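Local coordinates for type III restriction-modification enzyme EcoP15I Mod subunit (Escherichia coli, PDB 4ZCF), which methylates one adenine of the DNA site 5'-CAGCAG-3' using S-adenosylmethionine and joins the Res subunit for DNA restriction, at residues A[108-113]-A[186-191]. Numbering follows the deposited sequence.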
ATOM      1  N   HIS A 108      -2.004 -19.818 -10.162  1.00 40.04           N
ATOM      2  CA  HIS A 108      -1.041 -20.516 -11.041  1.00 39.28           C
ATOM      3  C   HIS A 108       0.186 -19.617 -11.377  1.00 44.47           C
ATOM      4  O   HIS A 108       1.255 -20.128 -11.769  1.00 43.59           O
ATOM      5  CB  HIS A 108      -1.709 -20.967 -12.359  1.00 39.66           C
ATOM      6  CG  HIS A 108      -2.596 -22.175 -12.254  1.00 42.27           C
ATOM      7  ND1 HIS A 108      -2.083 -23.445 -12.276  1.00 43.55           N
ATOM      8  CD2 HIS A 108      -3.946 -22.256 -12.203  1.00 43.19           C
ATOM      9  CE1 HIS A 108      -3.120 -24.254 -12.179  1.00 42.35           C
ATOM     10  NE2 HIS A 108      -4.260 -23.581 -12.120  1.00 42.48           N
ATOM     11  N   MET A 109       0.023 -18.279 -11.265  1.00 41.57           N
ATOM     12  CA  MET A 109       1.088 -17.326 -11.634  1.00 41.41           C
ATOM     13  C   MET A 109       2.151 -17.126 -10.567  1.00 44.15           C
ATOM     14  O   MET A 109       3.272 -16.750 -10.892  1.00 44.04           O
ATOM     15  CB  MET A 109       0.497 -15.977 -12.052  1.00 43.86           C
ATOM     16  CG  MET A 109      -0.473 -16.084 -13.216  1.00 47.82           C
ATOM     17  SD  MET A 109      -1.232 -14.521 -13.725  1.00 52.64           S
ATOM     18  CE  MET A 109       0.253 -13.542 -14.140  1.00 48.35           C
ATOM     19  N   VAL A 110       1.799 -17.390  -9.304  1.00 39.01           N
ATOM     20  CA  VAL A 110       2.625 -17.207  -8.109  1.00 38.08           C
ATOM     21  C   VAL A 110       4.054 -17.731  -8.206  1.00 45.07           C
ATOM     22  O   VAL A 110       4.992 -16.981  -7.916  1.00 45.45           O
ATOM     23  CB  VAL A 110       1.873 -17.625  -6.824  1.00 40.66           C
ATOM     24  CG1 VAL A 110       2.777 -17.552  -5.603  1.00 41.33           C
ATOM     25  CG2 VAL A 110       0.632 -16.754  -6.618  1.00 39.54           C
ATOM     26  N   ASN A 111       4.236 -18.989  -8.659  1.00 43.00           N
ATOM     27  CA  ASN A 111       5.584 -19.558  -8.790  1.00 42.21           C
ATOM     28  C   ASN A 111       6.428 -18.877  -9.821  1.00 44.45           C
ATOM     29  O   ASN A 111       7.647 -18.866  -9.669  1.00 45.49           O
ATOM     30  CB  ASN A 111       5.545 -21.052  -9.073  1.00 41.46           C
ATOM     31  CG  ASN A 111       4.898 -21.879  -7.993  1.00 49.02           C
ATOM     32  OD1 ASN A 111       4.421 -21.379  -6.965  1.00 44.59           O
ATOM     33  ND2 ASN A 111       4.863 -23.182  -8.224  1.00 34.07           N
ATOM     34  N   ALA A 112       5.806 -18.314 -10.878  1.00 38.77           N
ATOM     35  CA  ALA A 112       6.565 -17.676 -11.962  1.00 36.89           C
ATOM     36  C   ALA A 112       6.564 -16.144 -11.949  1.00 39.62           C
ATOM     37  O   ALA A 112       7.572 -15.546 -12.319  1.00 37.96           O
ATOM     38  CB  ALA A 112       6.096 -18.209 -13.324  1.00 36.80           C
ATOM     39  N   TYR A 113       5.438 -15.530 -11.513  1.00 37.82           N
ATOM     40  CA  TYR A 113       5.148 -14.093 -11.527  1.00 39.00           C
ATOM     41  C   TYR A 113       5.230 -13.331 -10.230  1.00 47.34           C
ATOM     42  O   TYR A 113       5.038 -12.114 -10.239  1.00 47.04           O
ATOM     43  CB  TYR A 113       3.834 -13.803 -12.277  1.00 39.46           C
ATOM     44  CG  TYR A 113       3.942 -14.188 -13.736  1.00 39.47           C
ATOM     45  CD1 TYR A 113       4.452 -13.299 -14.673  1.00 41.88           C
ATOM     46  CD2 TYR A 113       3.653 -15.488 -14.158  1.00 38.28           C
ATOM     47  CE1 TYR A 113       4.599 -13.666 -16.008  1.00 44.43           C
ATOM     48  CE2 TYR A 113       3.837 -15.876 -15.477  1.00 37.31           C
ATOM     49  CZ  TYR A 113       4.292 -14.960 -16.404  1.00 45.86           C
ATOM     50  OH  TYR A 113       4.416 -15.326 -17.720  1.00 48.10           O
ATOM     51  N   ARG A 186      -1.351  -9.103  -4.709  1.00 36.94           N
ATOM     52  CA  ARG A 186      -0.251  -8.432  -3.974  1.00 36.74           C
ATOM     53  C   ARG A 186       1.094  -9.178  -4.107  1.00 40.97           C
ATOM     54  O   ARG A 186       2.146  -8.551  -4.256  1.00 41.98           O
ATOM     55  CB  ARG A 186      -0.621  -8.223  -2.489  1.00 35.00           C
ATOM     56  CG  ARG A 186       0.376  -7.375  -1.690  1.00 39.18           C
ATOM     57  CD  ARG A 186       0.115  -7.528  -0.211  1.00 50.71           C
ATOM     58  NE  ARG A 186       0.977  -6.693   0.619  1.00 58.47           N
ATOM     59  CZ  ARG A 186       2.156  -7.077   1.097  1.00 80.33           C
ATOM     60  NH1 ARG A 186       2.646  -8.274   0.792  1.00 71.31           N
ATOM     61  NH2 ARG A 186       2.869  -6.259   1.862  1.00 68.20           N
ATOM     62  N   GLU A 187       1.029 -10.515  -4.094  1.00 35.63           N
ATOM     63  CA  GLU A 187       2.139 -11.435  -4.216  1.00 35.57           C
ATOM     64  C   GLU A 187       2.872 -11.291  -5.546  1.00 41.10           C
ATOM     65  O   GLU A 187       4.092 -11.457  -5.580  1.00 41.31           O
ATOM     66  CB  GLU A 187       1.636 -12.870  -4.053  1.00 37.88           C
ATOM     67  CG  GLU A 187       0.767 -13.114  -2.810  1.00 53.11           C
ATOM     68  CD  GLU A 187       0.562 -14.554  -2.373  1.00 73.52           C
ATOM     69  OE1 GLU A 187       1.333 -15.432  -2.823  1.00 61.26           O
ATOM     70  OE2 GLU A 187      -0.340 -14.798  -1.537  1.00 74.20           O
ATOM     71  N   LEU A 188       2.144 -10.944  -6.635  1.00 37.32           N
ATOM     72  CA  LEU A 188       2.703 -10.815  -7.989  1.00 35.87           C
ATOM     73  C   LEU A 188       3.411  -9.512  -8.242  1.00 39.80           C
ATOM     74  O   LEU A 188       4.219  -9.402  -9.177  1.00 38.93           O
ATOM     75  CB  LEU A 188       1.613 -11.026  -9.045  1.00 35.55           C
ATOM     76  CG  LEU A 188       0.801 -12.349  -9.000  1.00 37.80           C
ATOM     77  CD1 LEU A 188      -0.062 -12.455 -10.237  1.00 36.02           C
ATOM     78  CD2 LEU A 188       1.722 -13.597  -8.868  1.00 35.22           C
ATOM     79  N   MET A 189       3.134  -8.528  -7.370  1.00 35.79           N
ATOM     80  CA  MET A 189       3.657  -7.180  -7.435  1.00 33.18           C
ATOM     81  C   MET A 189       5.084  -7.083  -7.034  1.00 38.80           C
ATOM     82  O   MET A 189       5.454  -7.483  -5.933  1.00 39.96           O
ATOM     83  CB  MET A 189       2.827  -6.260  -6.543  1.00 35.00           C
ATOM     84  CG  MET A 189       1.456  -5.969  -7.087  1.00 39.06           C
ATOM     85  SD  MET A 189       0.391  -5.041  -5.961  1.00 43.49           S
ATOM     86  CE  MET A 189       1.263  -3.526  -5.937  1.00 40.21           C
ATOM     87  N   ARG A 190       5.879  -6.431  -7.885  1.00 36.96           N
ATOM     88  CA  ARG A 190       7.271  -6.050  -7.632  1.00 35.99           C
ATOM     89  C   ARG A 190       7.223  -5.081  -6.422  1.00 43.33           C
ATOM     90  O   ARG A 190       6.207  -4.391  -6.228  1.00 44.12           O
ATOM     91  CB  ARG A 190       7.768  -5.270  -8.847  1.00 31.51           C
ATOM     92  CG  ARG A 190       8.817  -5.952  -9.706  1.00 30.35           C
ATOM     93  CD  ARG A 190       8.917  -5.313 -11.097  1.00 37.43           C
ATOM     94  NE  ARG A 190       9.537  -3.985 -11.072  1.00 45.67           N
ATOM     95  CZ  ARG A 190       9.989  -3.330 -12.146  1.00 61.39           C
ATOM     96  NH1 ARG A 190       9.884  -3.869 -13.360  1.00 39.04           N
ATOM     97  NH2 ARG A 190      10.547  -2.127 -12.015  1.00 44.49           N
ATOM     98  N   GLU A 191       8.289  -5.016  -5.620  1.00 40.08           N
ATOM     99  CA  GLU A 191       8.316  -4.117  -4.454  1.00 39.76           C
ATOM    100  C   GLU A 191       8.064  -2.649  -4.838  1.00 42.25           C
ATOM    101  O   GLU A 191       7.381  -1.933  -4.119  1.00 42.55           O
ATOM    102  CB  GLU A 191       9.628  -4.270  -3.693  1.00 41.32           C
ATOM    103  CG  GLU A 191       9.727  -5.607  -2.974  1.00 54.92           C
ATOM    104  CD  GLU A 191       9.623  -5.514  -1.465  1.00 77.35           C
ATOM    105  OE1 GLU A 191      10.665  -5.251  -0.818  1.00 65.53           O
ATOM    106  OE2 GLU A 191       8.500  -5.674  -0.932  1.00 67.88           O
TER
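Met109 O is gripped by two backbone donors, Tyr113 N at 2.6 Å and Ala112 N at 3.0 Å, where the kinked helix 102-113 runs out. That turn presents Met109, Val110 and Tyr113 to Leu188 at the end of helix 171-188. Leucine suits the place because its two methyls reach three residues at once, CD1 one and CD2 the other two. Leu188 has CG anti to its carbonyl carbon (chi1 -56°), which carries the fork toward helix 102-113; CD1 then meets Met109 CB at 4.0 Å. CD2 is set against the backbone, 3.8 Å from Val110 CA, and also touches Val110 CG2 and Tyr113 CB. An alanine in place of Leu188 would remove CG and both methyls, and would probably loosen the apolar join between the two helix ends. Both helices lead into neighbouring parallel strands, 117-122 and 193-199, of the central sheet in this Rossmann-like methyltransferase domain, and backbone hydrogen bonds join Leu188 to Lys116 and Val117. Met109, its flexible chain bent at chi3 (59°), lays CE 3.7 Å above one face of the Tyr113 ring, offset toward the rim, while CE also borders Leu188 CD1. The ring turns away toward Leu551 and Leu556, where its OH hydrogen-bonds to Leu557 N. Toward Glu187, Val110, beta-branched and compact, offers CG1 to Glu187 OE1 at 3.8 Å; that carboxylate also has a long, weak ion pair with Arg145 of the neighbouring restriction subunit.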